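Local atomic coordinates of FERM, ARHGEF and pleckstrin domain-containing protein 2 (Mus musculus, PDB entry 4GYV), a protein that acts as a guanine nucleotide exchange factor that activates the small GTPase RAC1 and takes part in semaphorin responses and remodelling of the actin cytoskeleton. Residues V28-A42 against K128-V141. Numbering follows the deposited sequence.
Sequences VITVWFRSVLIKEEA and KLEAVYKEFELQKV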
ATOM      1  N   VAL A  28       4.470 -10.932  -6.426  1.00 39.89           N
ATOM      2  CA  VAL A  28       4.140 -12.255  -5.923  1.00 55.89           C
ATOM      3  C   VAL A  28       5.168 -13.257  -6.423  1.00 63.11           C
ATOM      4  O   VAL A  28       5.588 -14.150  -5.692  1.00 64.35           O
ATOM      5  CB  VAL A  28       2.768 -12.748  -6.402  1.00 49.27           C
ATOM      6  CG1 VAL A  28       2.517 -14.153  -5.872  1.00 51.19           C
ATOM      7  CG2 VAL A  28       1.682 -11.819  -5.945  1.00 39.12           C
ATOM      8  N   ILE A  29       5.583 -13.099  -7.673  1.00 56.84           N
ATOM      9  CA  ILE A  29       6.584 -13.996  -8.241  1.00 49.30           C
ATOM     10  C   ILE A  29       7.997 -13.564  -7.927  1.00 48.90           C
ATOM     11  O   ILE A  29       8.786 -14.351  -7.418  1.00 58.49           O
ATOM     12  CB  ILE A  29       6.481 -14.049  -9.751  1.00 38.59           C
ATOM     13  CG1 ILE A  29       5.138 -14.626 -10.165  1.00 40.67           C
ATOM     14  CG2 ILE A  29       7.619 -14.851 -10.324  1.00 39.88           C
ATOM     15  CD1 ILE A  29       4.810 -14.288 -11.614  1.00 49.78           C
ATOM     16  N   THR A  30       8.312 -12.313  -8.247  1.00 46.04           N
ATOM     17  CA  THR A  30       9.688 -11.833  -8.187  1.00 48.91           C
ATOM     18  C   THR A  30      10.252 -11.765  -6.780  1.00 51.19           C
ATOM     19  O   THR A  30      11.459 -11.939  -6.583  1.00 55.73           O
ATOM     20  CB  THR A  30       9.837 -10.485  -8.866  1.00 56.09           C
ATOM     21  OG1 THR A  30       9.212  -9.455  -8.076  1.00 65.91           O
ATOM     22  CG2 THR A  30       9.196 -10.558 -10.210  1.00 55.11           C
ATOM     23  N   VAL A  31       9.380 -11.520  -5.808  1.00 43.50           N
ATOM     24  CA  VAL A  31       9.821 -11.410  -4.441  1.00 45.05           C
ATOM     25  C   VAL A  31       9.355 -12.569  -3.579  1.00 53.05           C
ATOM     26  O   VAL A  31      10.169 -13.295  -3.025  1.00 66.31           O
ATOM     27  CB  VAL A  31       9.424 -10.053  -3.828  1.00 49.42           C
ATOM     28  CG1 VAL A  31       9.617 -10.042  -2.316  1.00 52.85           C
ATOM     29  CG2 VAL A  31      10.270  -8.983  -4.417  1.00 51.93           C
ATOM     30  N   TRP A  32       8.051 -12.759  -3.477  1.00 51.27           N
ATOM     31  CA  TRP A  32       7.518 -13.636  -2.439  1.00 57.00           C
ATOM     32  C   TRP A  32       7.672 -15.118  -2.705  1.00 62.75           C
ATOM     33  O   TRP A  32       7.989 -15.886  -1.786  1.00 66.98           O
ATOM     34  CB  TRP A  32       6.078 -13.258  -2.118  1.00 49.44           C
ATOM     35  CG  TRP A  32       6.067 -11.841  -1.726  1.00 47.74           C
ATOM     36  CD1 TRP A  32       5.574 -10.816  -2.435  1.00 43.29           C
ATOM     37  CD2 TRP A  32       6.659 -11.275  -0.557  1.00 57.60           C
ATOM     38  NE1 TRP A  32       5.786  -9.637  -1.785  1.00 42.57           N
ATOM     39  CE2 TRP A  32       6.454  -9.888  -0.622  1.00 50.85           C
ATOM     40  CE3 TRP A  32       7.333 -11.807   0.547  1.00 61.74           C
ATOM     41  CZ2 TRP A  32       6.904  -9.013   0.368  1.00 49.69           C
ATOM     42  CZ3 TRP A  32       7.778 -10.936   1.530  1.00 65.29           C
ATOM     43  CH2 TRP A  32       7.557  -9.558   1.433  1.00 58.79           C
ATOM     44  N   PHE A  33       7.457 -15.499  -3.957  1.00 50.04           N
ATOM     45  CA  PHE A  33       7.623 -16.864  -4.386  1.00 52.65           C
ATOM     46  C   PHE A  33       9.096 -17.200  -4.350  1.00 62.61           C
ATOM     47  O   PHE A  33       9.515 -18.238  -3.821  1.00 68.91           O
ATOM     48  CB  PHE A  33       7.103 -17.026  -5.818  1.00 54.15           C
ATOM     49  CG  PHE A  33       6.972 -18.457  -6.256  1.00 58.75           C
ATOM     50  CD1 PHE A  33       6.404 -19.404  -5.409  1.00 58.22           C
ATOM     51  CD2 PHE A  33       7.405 -18.858  -7.512  1.00 55.70           C
ATOM     52  CE1 PHE A  33       6.292 -20.734  -5.801  1.00 57.63           C
ATOM     53  CE2 PHE A  33       7.291 -20.189  -7.912  1.00 53.46           C
ATOM     54  CZ  PHE A  33       6.729 -21.122  -7.055  1.00 55.34           C
ATOM     55  N   ARG A  34       9.884 -16.301  -4.914  1.00 56.75           N
ATOM     56  CA  ARG A  34      11.316 -16.505  -5.014  1.00 62.06           C
ATOM     57  C   ARG A  34      11.936 -16.674  -3.640  1.00 65.23           C
ATOM     58  O   ARG A  34      12.863 -17.457  -3.462  1.00 66.44           O
ATOM     59  CB  ARG A  34      11.936 -15.301  -5.685  1.00 63.69           C
ATOM     60  CG  ARG A  34      13.347 -15.498  -6.108  1.00 58.45           C
ATOM     61  CD  ARG A  34      13.876 -14.152  -6.399  1.00 59.59           C
ATOM     62  NE  ARG A  34      14.527 -14.068  -7.689  1.00 60.30           N
ATOM     63  CZ  ARG A  34      14.350 -13.065  -8.531  1.00 64.02           C
ATOM     64  NH1 ARG A  34      13.517 -12.073  -8.218  1.00 54.09           N
ATOM     65  NH2 ARG A  34      15.005 -13.069  -9.683  1.00 72.23           N
ATOM     66  N   SER A  35      11.419 -15.918  -2.679  1.00 65.43           N
ATOM     67  CA  SER A  35      11.828 -16.041  -1.293  1.00 65.56           C
ATOM     68  C   SER A  35      11.659 -17.476  -0.803  1.00 70.25           C
ATOM     69  O   SER A  35      12.588 -18.079  -0.258  1.00 76.06           O
ATOM     70  CB  SER A  35      10.988 -15.121  -0.436  1.00 68.64           C
ATOM     71  OG  SER A  35      11.692 -14.734   0.722  1.00 74.85           O
ATOM     72  N   VAL A  36      10.466 -18.015  -1.013  1.00 68.56           N
ATOM     73  CA  VAL A  36      10.137 -19.366  -0.585  1.00 65.72           C
ATOM     74  C   VAL A  36      10.936 -20.409  -1.358  1.00 69.15           C
ATOM     75  O   VAL A  36      11.462 -21.352  -0.770  1.00 67.49           O
ATOM     76  CB  VAL A  36       8.625 -19.634  -0.729  1.00 65.50           C
ATOM     77  CG1 VAL A  36       8.361 -21.086  -0.873  1.00 80.39           C
ATOM     78  CG2 VAL A  36       7.890 -19.137   0.481  1.00 70.82           C
ATOM     79  N   LEU A  37      11.029 -20.230  -2.674  1.00 63.10           N
ATOM     80  CA  LEU A  37      11.756 -21.158  -3.533  1.00 60.60           C
ATOM     81  C   LEU A  37      13.216 -21.343  -3.117  1.00 71.31           C
ATOM     82  O   LEU A  37      13.790 -22.442  -3.225  1.00 76.83           O
ATOM     83  CB  LEU A  37      11.725 -20.652  -4.966  1.00 61.41           C
ATOM     84  CG  LEU A  37      10.506 -20.942  -5.828  1.00 61.47           C
ATOM     85  CD1 LEU A  37      10.838 -20.534  -7.241  1.00 62.25           C
ATOM     86  CD2 LEU A  37      10.190 -22.395  -5.759  1.00 54.99           C
ATOM     87  N   ILE A  38      13.816 -20.246  -2.674  1.00 66.44           N
ATOM     88  CA  ILE A  38      15.196 -20.227  -2.228  1.00 70.42           C
ATOM     89  C   ILE A  38      15.323 -20.859  -0.850  1.00 75.42           C
ATOM     90  O   ILE A  38      16.187 -21.714  -0.631  1.00 80.02           O
ATOM     91  CB  ILE A  38      15.729 -18.782  -2.194  1.00 70.47           C
ATOM     92  CG1 ILE A  38      16.019 -18.314  -3.609  1.00 62.79           C
ATOM     93  CG2 ILE A  38      16.985 -18.652  -1.359  1.00 67.74           C
ATOM     94  CD1 ILE A  38      16.572 -16.917  -3.656  1.00 68.62           C
ATOM     95  N   LYS A  39      14.457 -20.443   0.071  1.00 75.87           N
ATOM     96  CA  LYS A  39      14.484 -20.964   1.438  1.00 78.93           C
ATOM     97  C   LYS A  39      14.299 -22.477   1.496  1.00 81.96           C
ATOM     98  O   LYS A  39      14.861 -23.155   2.356  1.00 87.06           O
ATOM     99  CB  LYS A  39      13.415 -20.283   2.293  1.00 84.89           C
ATOM    100  CG  LYS A  39      13.388 -20.796   3.703  1.00112.84           C
ATOM    101  CD  LYS A  39      12.096 -20.518   4.409  1.00123.45           C
ATOM    102  CE  LYS A  39      12.011 -21.242   5.745  1.00132.36           C
ATOM    103  NZ  LYS A  39      10.743 -20.914   6.456  1.00133.93           N
ATOM    104  N   GLU A  40      13.514 -22.996   0.562  1.00 86.91           N
ATOM    105  CA  GLU A  40      13.196 -24.411   0.514  1.00 93.29           C
ATOM    106  C   GLU A  40      14.077 -25.198  -0.468  1.00 93.16           C
ATOM    107  O   GLU A  40      13.998 -26.418  -0.524  1.00 97.29           O
ATOM    108  CB  GLU A  40      11.717 -24.587   0.163  1.00 99.89           C
ATOM    109  CG  GLU A  40      10.953 -25.538   1.074  1.00114.72           C
ATOM    110  CD  GLU A  40      10.731 -24.982   2.471  1.00114.52           C
ATOM    111  OE1 GLU A  40      10.538 -23.750   2.603  1.00100.27           O
ATOM    112  OE2 GLU A  40      10.755 -25.790   3.431  1.00119.99           O
ATOM    113  N   GLU A  41      14.912 -24.496  -1.231  1.00 96.98           N
ATOM    114  CA  GLU A  41      15.800 -25.119  -2.217  1.00 97.27           C
ATOM    115  C   GLU A  41      15.048 -26.105  -3.108  1.00 95.51           C
ATOM    116  O   GLU A  41      15.525 -27.203  -3.392  1.00 97.41           O
ATOM    117  CB  GLU A  41      16.989 -25.784  -1.521  1.00101.73           C
ATOM    118  CG  GLU A  41      17.761 -24.827  -0.608  1.00109.89           C
ATOM    119  CD  GLU A  41      18.965 -25.462   0.089  1.00118.07           C
ATOM    120  OE1 GLU A  41      19.985 -24.756   0.278  1.00118.83           O
ATOM    121  OE2 GLU A  41      18.889 -26.655   0.464  1.00117.60           O
ATOM    122  N   ALA A  42      13.870 -25.686  -3.555  1.00 90.29           N
ATOM    123  CA  ALA A  42      12.916 -26.589  -4.176  1.00 93.17           C
ATOM    124  C   ALA A  42      12.997 -26.637  -5.693  1.00 85.22           C
ATOM    125  O   ALA A  42      12.439 -27.527  -6.323  1.00 82.67           O
ATOM    126  CB  ALA A  42      11.521 -26.205  -3.762  1.00103.45           C
ATOM    127  N   LYS A 128       8.260 -32.638  -4.046  1.00104.42           N
ATOM    128  CA  LYS A 128       8.700 -31.551  -3.166  1.00104.59           C
ATOM    129  C   LYS A 128       8.402 -30.142  -3.702  1.00103.14           C
ATOM    130  O   LYS A 128       7.957 -29.267  -2.955  1.00101.11           O
ATOM    131  CB  LYS A 128      10.191 -31.672  -2.834  1.00108.49           C
ATOM    132  CG  LYS A 128      10.711 -30.480  -2.042  1.00114.58           C
ATOM    133  CD  LYS A 128      12.135 -30.677  -1.539  1.00126.30           C
ATOM    134  CE  LYS A 128      12.609 -29.449  -0.758  1.00124.38           C
ATOM    135  NZ  LYS A 128      14.018 -29.569  -0.272  1.00124.03           N
ATOM    136  N   LEU A 129       8.666 -29.912  -4.983  1.00 99.66           N
ATOM    137  CA  LEU A 129       8.334 -28.628  -5.581  1.00 88.92           C
ATOM    138  C   LEU A 129       6.832 -28.454  -5.529  1.00 88.92           C
ATOM    139  O   LEU A 129       6.340 -27.359  -5.255  1.00 85.40           O
ATOM    140  CB  LEU A 129       8.815 -28.534  -7.030  1.00 83.11           C
ATOM    141  CG  LEU A 129       8.385 -27.286  -7.810  1.00 72.29           C
ATOM    142  CD1 LEU A 129       9.082 -26.054  -7.293  1.00 66.51           C
ATOM    143  CD2 LEU A 129       8.657 -27.454  -9.290  1.00 74.90           C
ATOM    144  N   GLU A 130       6.101 -29.537  -5.789  1.00 88.85           N
ATOM    145  CA  GLU A 130       4.645 -29.470  -5.752  1.00 80.43           C
ATOM    146  C   GLU A 130       4.171 -28.982  -4.388  1.00 79.62           C
ATOM    147  O   GLU A 130       3.316 -28.100  -4.297  1.00 75.36           O
ATOM    148  CB  GLU A 130       4.016 -30.815  -6.079  1.00 79.28           C
ATOM    149  CG  GLU A 130       2.501 -30.769  -6.134  1.00 87.41           C
ATOM    150  CD  GLU A 130       1.881 -32.145  -6.260  1.00108.51           C
ATOM    151  OE1 GLU A 130       0.653 -32.214  -6.466  1.00112.03           O
ATOM    152  OE2 GLU A 130       2.617 -33.157  -6.151  1.00119.87           O
ATOM    153  N   ALA A 131       4.759 -29.546  -3.335  1.00 82.64           N
ATOM    154  CA  ALA A 131       4.429 -29.190  -1.955  1.00 78.89           C
ATOM    155  C   ALA A 131       4.665 -27.715  -1.656  1.00 83.45           C
ATOM    156  O   ALA A 131       3.853 -27.071  -0.980  1.00 83.46           O
ATOM    157  CB  ALA A 131       5.231 -30.025  -1.011  1.00 75.94           C
ATOM    158  N   VAL A 132       5.788 -27.195  -2.150  1.00 77.02           N
ATOM    159  CA  VAL A 132       6.119 -25.784  -1.988  1.00 71.77           C
ATOM    160  C   VAL A 132       5.109 -24.848  -2.644  1.00 69.04           C
ATOM    161  O   VAL A 132       4.750 -23.823  -2.055  1.00 72.73           O
ATOM    162  CB  VAL A 132       7.507 -25.480  -2.530  1.00 71.89           C
ATOM    163  CG1 VAL A 132       7.764 -23.993  -2.498  1.00 59.34           C
ATOM    164  CG2 VAL A 132       8.547 -26.232  -1.720  1.00 81.25           C
ATOM    165  N   TYR A 133       4.666 -25.202  -3.855  1.00 65.17           N
ATOM    166  CA  TYR A 133       3.553 -24.529  -4.526  1.00 59.79           C
ATOM    167  C   TYR A 133       2.312 -24.535  -3.648  1.00 63.30           C
ATOM    168  O   TYR A 133       1.749 -23.485  -3.339  1.00 64.58           O
ATOM    169  CB  TYR A 133       3.200 -25.244  -5.822  1.00 61.68           C
ATOM    170  CG  TYR A 133       3.722 -24.617  -7.096  1.00 59.89           C
ATOM    171  CD1 TYR A 133       2.974 -23.687  -7.792  1.00 64.16           C
ATOM    172  CD2 TYR A 133       4.937 -24.996  -7.623  1.00 59.18           C
ATOM    173  CE1 TYR A 133       3.440 -23.135  -8.963  1.00 66.72           C
ATOM    174  CE2 TYR A 133       5.410 -24.455  -8.786  1.00 62.16           C
ATOM    175  CZ  TYR A 133       4.668 -23.524  -9.459  1.00 66.44           C
ATOM    176  OH  TYR A 133       5.172 -22.989 -10.640  1.00 66.97           O
ATOM    177  N   LYS A 134       1.895 -25.731  -3.245  1.00 68.35           N
ATOM    178  CA  LYS A 134       0.666 -25.908  -2.485  1.00 66.48           C
ATOM    179  C   LYS A 134       0.680 -25.008  -1.257  1.00 70.30           C
ATOM    180  O   LYS A 134      -0.313 -24.342  -0.955  1.00 78.84           O
ATOM    181  CB  LYS A 134       0.493 -27.384  -2.114  1.00 72.86           C
ATOM    182  CG  LYS A 134      -0.829 -27.753  -1.448  1.00 85.12           C
ATOM    183  CD  LYS A 134      -1.052 -29.268  -1.472  1.00 97.53           C
ATOM    184  CE  LYS A 134      -2.319 -29.669  -0.716  1.00106.18           C
ATOM    185  NZ  LYS A 134      -2.618 -31.144  -0.762  1.00113.05           N
ATOM    186  N   GLU A 135       1.829 -24.941  -0.590  1.00 66.91           N
ATOM    187  CA  GLU A 135       1.943 -24.165   0.637  1.00 71.15           C
ATOM    188  C   GLU A 135       1.961 -22.675   0.348  1.00 79.15           C
ATOM    189  O   GLU A 135       1.374 -21.882   1.095  1.00 85.36           O
ATOM    190  CB  GLU A 135       3.193 -24.568   1.420  1.00 75.32           C
ATOM    191  CG  GLU A 135       3.449 -23.735   2.685  1.00 94.60           C
ATOM    192  CD  GLU A 135       2.519 -24.061   3.866  1.00109.27           C
ATOM    193  OE1 GLU A 135       2.444 -23.217   4.795  1.00112.54           O
ATOM    194  OE2 GLU A 135       1.883 -25.148   3.879  1.00109.67           O
ATOM    195  N   PHE A 136       2.639 -22.295  -0.732  1.00 69.64           N
ATOM    196  CA  PHE A 136       2.720 -20.894  -1.084  1.00 66.35           C
ATOM    197  C   PHE A 136       1.342 -20.376  -1.446  1.00 69.28           C
ATOM    198  O   PHE A 136       0.971 -19.257  -1.093  1.00 66.68           O
ATOM    199  CB  PHE A 136       3.694 -20.647  -2.237  1.00 60.02           C
ATOM    200  CG  PHE A 136       3.892 -19.190  -2.546  1.00 60.90           C
ATOM    201  CD1 PHE A 136       4.448 -18.336  -1.598  1.00 57.79           C
ATOM    202  CD2 PHE A 136       3.504 -18.659  -3.768  1.00 59.02           C
ATOM    203  CE1 PHE A 136       4.614 -16.984  -1.880  1.00 51.20           C
ATOM    204  CE2 PHE A 136       3.668 -17.318  -4.050  1.00 48.49           C
ATOM    205  CZ  PHE A 136       4.222 -16.484  -3.110  1.00 52.18           C
ATOM    206  N   GLU A 137       0.566 -21.207  -2.131  1.00 69.42           N
ATOM    207  CA  GLU A 137      -0.726 -20.756  -2.620  1.00 62.48           C
ATOM    208  C   GLU A 137      -1.721 -20.529  -1.477  1.00 68.24           C
ATOM    209  O   GLU A 137      -2.745 -19.860  -1.658  1.00 81.44           O
ATOM    210  CB  GLU A 137      -1.249 -21.689  -3.713  1.00 57.70           C
ATOM    211  CG  GLU A 137      -0.342 -21.700  -4.945  1.00 59.99           C
ATOM    212  CD  GLU A 137      -0.876 -22.493  -6.134  1.00 67.93           C
ATOM    213  OE1 GLU A 137      -1.666 -23.447  -5.946  1.00 76.25           O
ATOM    214  OE2 GLU A 137      -0.479 -22.157  -7.271  1.00 72.35           O
ATOM    215  N   LEU A 138      -1.384 -21.039  -0.293  1.00 59.63           N
ATOM    216  CA  LEU A 138      -2.169 -20.788   0.920  1.00 64.05           C
ATOM    217  C   LEU A 138      -1.846 -19.474   1.626  1.00 66.70           C
ATOM    218  O   LEU A 138      -2.514 -19.123   2.595  1.00 73.27           O
ATOM    219  CB  LEU A 138      -1.990 -21.912   1.939  1.00 63.33           C
ATOM    220  CG  LEU A 138      -2.378 -23.336   1.548  1.00 64.42           C
ATOM    221  CD1 LEU A 138      -2.184 -24.242   2.727  1.00 65.00           C
ATOM    222  CD2 LEU A 138      -3.802 -23.378   1.070  1.00 63.39           C
ATOM    223  N   GLN A 139      -0.817 -18.767   1.174  1.00 61.84           N
ATOM    224  CA  GLN A 139      -0.451 -17.508   1.795  1.00 64.99           C
ATOM    225  C   GLN A 139      -1.373 -16.425   1.272  1.00 65.16           C
ATOM    226  O   GLN A 139      -1.760 -16.469   0.112  1.00 70.03           O
ATOM    227  CB  GLN A 139       1.010 -17.166   1.494  1.00 69.72           C
ATOM    228  CG  GLN A 139       2.036 -18.041   2.200  1.00 78.80           C
ATOM    229  CD  GLN A 139       1.671 -18.322   3.666  1.00101.76           C
ATOM    230  OE1 GLN A 139       1.631 -19.492   4.094  1.00106.87           O
ATOM    231  NE2 GLN A 139       1.401 -17.249   4.443  1.00104.00           N
ATOM    232  N   LYS A 140      -1.735 -15.463   2.119  1.00 68.53           N
ATOM    233  CA  LYS A 140      -2.631 -14.387   1.689  1.00 72.68           C
ATOM    234  C   LYS A 140      -2.070 -13.662   0.466  1.00 64.03           C
ATOM    235  O   LYS A 140      -2.824 -13.157  -0.360  1.00 60.21           O
ATOM    236  CB  LYS A 140      -2.951 -13.381   2.848  1.00 51.74           C
ATOM    237  N   VAL A 141      -0.747 -13.644   0.345  1.00 67.79           N
ATOM    238  CA  VAL A 141      -0.057 -12.911  -0.720  1.00 63.12           C
ATOM    239  C   VAL A 141      -0.365 -13.465  -2.094  1.00 63.59           C
ATOM    240  O   VAL A 141      -0.422 -12.737  -3.084  1.00 56.96           O
ATOM    241  CB  VAL A 141       1.450 -13.058  -0.571  1.00 71.38           C
ATOM    242  CG1 VAL A 141       2.098 -11.860  -1.147  1.00 42.77           C
ATOM    243  CG2 VAL A 141       1.824 -13.242   0.906  1.00 94.04           C
TER
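In the all-helical DH (RhoGEF) domain, Phe136 of helix 127-137 packs against Phe33 near the C-terminal end of the long helix 7-39. The short segments run roughly antiparallel, at 140°, with axes 10.7 Å apart at their closest. Phe136 extends from its helix with CG anti to the backbone N (chi1 -175°), which carries the ring across to the backbone of the partner helix. There one face of the ring lies over Phe33, whose CA is 4.0 Å from the ring centroid. The two phenyl rings meet obliquely, their planes at 44°. Val28 CG1 touches Phe136 CE2, and Trp32 CB touches CZ. Val141 CG1 lies over the five-membered ring of Trp32, a CH-pi contact. Phe33 also turns its edge to the face of Tyr133, with CZ 4.0 Å from Tyr133 CZ, an edge-to-face pair. Leu146 of helix 146-149 touches Phe33, Tyr133 and Phe136, and Tyr133 OH is hydrogen-bonded to Asn147 OD1. An alanine in place of Phe136 would probably open a gap between the helices and leave Phe33, Val28 CG1 and Trp32 CB without their shared aromatic partner.

Toward Ala42 and Lys128, Val132 continues the apolar seam. Its CG1 meets Val36 CG1, and its CG2 sits 3.6 Å from Ala42 CB and also touches Glu40 CG. Leu129 CD1 approaches Leu37 CD2 at 4.1 Å. The extended Lys128 gives a weak hydrogen bond from NZ to Glu40 O at 3.2 Å, beside the Schellman motif with Glu41 at positive phi. The aromatic cluster and aliphatic packing chiefly hold the helices together; the weak bond from exposed Lys128 probably adds little.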